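Local coordinates for protein arginyl-trna synthetase (Thermus thermophilus, PDB 1IQ0) that probably joins L-arginine to its cognate tRNA at the expense of ATP, as a monomeric arginyl-tRNA synthetase of class one, at residues V203-A206 and L207-E211. Residues are numbered along the deposited sequence; the frame is centred on the assembly and turned at random.
Sequences VLHA and LERGE
A Schellman motif closes the C-terminal end of helix 197-208, where Glu-211 N reaches back to Ala-206 O at 3.2 Å. That bond is fairly straight, 159° at the hydrogen. Inside it, Gly-210 N bonds Leu-207 O at 2.9 Å. Gly-210 takes the positive phi (76°) that turns the chain out of the helix. Arg-209 N makes two weak bonds, to Ala-206 O and to His-205 O. One turn earlier the helix is regular: Leu-207 N bonds Val-203 O, and Glu-208 N bonds Leu-204 O, both at 2.7 Å.

Side chains three and four residues apart meet along this last turn. The CD2 methyl of Leu-204 lies against the extended chain of Glu-208, 3.7 Å from its CG and 3.4 Å from its OE2. The same methyl has a looser apolar contact with Leu-207 CD2. On the exposed side, Arg-209 crosses His-205. Arg-209 CD sits over one face of the His-205 ring, 4.0 Å from its centroid, in a CH-pi contact. The guanidinium is tilted 46° to the ring. The arginine chain bends at chi3, and Arg-209 NH1 meets Glu-211 OE2 at 2.5 Å in a salt bridge. The carboxylate oxygen lies in the guanidinium plane and is met nearly along its C-O bond. The bridge joins the two residues that flank Gly-210.

The buried leucines face helix 154-165: Leu-204 touches Arg-154 and Ala-157, and Leu-207 touches Ala-156 and Leu-160. With an alanine at Leu-204, the packing against that helix is likely to lose its methyls and the Glu-208 chain its apolar neighbour. Beyond the turn, Leu-212, just before helix 213-229, packs on both Ala-206 and Leu-207 within the catalytic-domain family region.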
loop_
_atom_site.group_PDB
_atom_site.type_symbol
_atom_site.label_atom_id
_atom_site.label_comp_id
_atom_site.label_asym_id
_atom_site.label_seq_id
_atom_site.Cartn_x
_atom_site.Cartn_y
_atom_site.Cartn_z
ATOM N N VAL A 203 -32.649 -0.565 18.279
ATOM C CA VAL A 203 -31.341 -1.158 18.531
ATOM C C VAL A 203 -30.265 -0.130 18.189
ATOM O O VAL A 203 -29.246 -0.038 18.871
ATOM C CB VAL A 203 -31.115 -2.432 17.687
ATOM C CG1 VAL A 203 -29.669 -2.896 17.826
ATOM C CG2 VAL A 203 -32.070 -3.543 18.156
ATOM N N LEU A 204 -30.513 0.661 17.148
ATOM C CA LEU A 204 -29.557 1.676 16.723
ATOM C C LEU A 204 -29.327 2.666 17.865
ATOM O O LEU A 204 -28.201 3.095 18.110
ATOM C CB LEU A 204 -30.082 2.435 15.498
ATOM C CG LEU A 204 -29.091 2.877 14.409
ATOM C CD1 LEU A 204 -29.675 4.089 13.671
ATOM C CD2 LEU A 204 -27.724 3.210 14.998
ATOM N N HIS A 205 -30.408 3.034 18.549
ATOM C CA HIS A 205 -30.331 3.966 19.671
ATOM C C HIS A 205 -29.457 3.373 20.785
ATOM O O HIS A 205 -28.593 4.052 21.336
ATOM C CB HIS A 205 -31.740 4.260 20.207
ATOM C CG HIS A 205 -31.765 5.224 21.354
ATOM N ND1 HIS A 205 -32.137 4.854 22.631
ATOM C CD2 HIS A 205 -31.478 6.546 21.413
ATOM C CE1 HIS A 205 -32.078 5.910 23.426
ATOM N NE2 HIS A 205 -31.682 6.949 22.711
ATOM N N ALA A 206 -29.682 2.104 21.114
ATOM C CA ALA A 206 -28.890 1.458 22.151
ATOM C C ALA A 206 -27.441 1.321 21.683
ATOM O O ALA A 206 -26.503 1.465 22.468
ATOM C CB ALA A 206 -29.473 0.078 22.489
ATOM N N LEU A 207 -27.262 1.045 20.396
ATOM C CA LEU A 207 -25.928 0.903 19.840
ATOM C C LEU A 207 -25.209 2.246 19.968
ATOM O O LEU A 207 -24.064 2.306 20.424
ATOM C CB LEU A 207 -26.006 0.490 18.368
ATOM C CG LEU A 207 -24.674 0.123 17.711
ATOM C CD1 LEU A 207 -24.172 -1.207 18.276
ATOM C CD2 LEU A 207 -24.867 0.011 16.197
ATOM N N GLU A 208 -25.895 3.318 19.575
ATOM C CA GLU A 208 -25.323 4.662 19.642
ATOM C C GLU A 208 -24.962 5.078 21.071
ATOM O O GLU A 208 -24.062 5.888 21.270
ATOM C CB GLU A 208 -26.283 5.681 19.000
ATOM C CG GLU A 208 -26.327 5.579 17.458
ATOM C CD GLU A 208 -27.291 6.550 16.788
ATOM O OE1 GLU A 208 -27.953 7.348 17.479
ATOM O OE2 GLU A 208 -27.390 6.515 15.547
ATOM N N ARG A 209 -25.641 4.508 22.062
ATOM C CA ARG A 209 -25.364 4.826 23.466
ATOM C C ARG A 209 -24.154 4.037 23.969
ATOM O O ARG A 209 -23.771 4.152 25.134
ATOM C CB ARG A 209 -26.567 4.480 24.343
ATOM C CG ARG A 209 -27.864 5.148 23.930
ATOM C CD ARG A 209 -29.016 4.671 24.804
ATOM N NE ARG A 209 -29.456 5.748 25.672
ATOM C CZ ARG A 209 -29.239 5.817 26.976
ATOM N NH1 ARG A 209 -28.591 4.856 27.616
ATOM N NH2 ARG A 209 -29.640 6.886 27.627
ATOM N N GLY A 210 -23.576 3.223 23.089
ATOM C CA GLY A 210 -22.419 2.425 23.450
ATOM C C GLY A 210 -22.744 1.217 24.310
ATOM O O GLY A 210 -21.869 0.693 24.997
ATOM N N GLU A 211 -23.990 0.757 24.263
ATOM C CA GLU A 211 -24.411 -0.374 25.079
ATOM C C GLU A 211 -24.309 -1.758 24.430
ATOM O O GLU A 211 -24.636 -2.764 25.065
ATOM C CB GLU A 211 -25.836 -0.117 25.595
ATOM C CG GLU A 211 -25.878 0.911 26.730
ATOM C CD GLU A 211 -27.261 1.494 26.975
ATOM O OE1 GLU A 211 -28.267 0.795 26.737
ATOM O OE2 GLU A 211 -27.343 2.658 27.424
#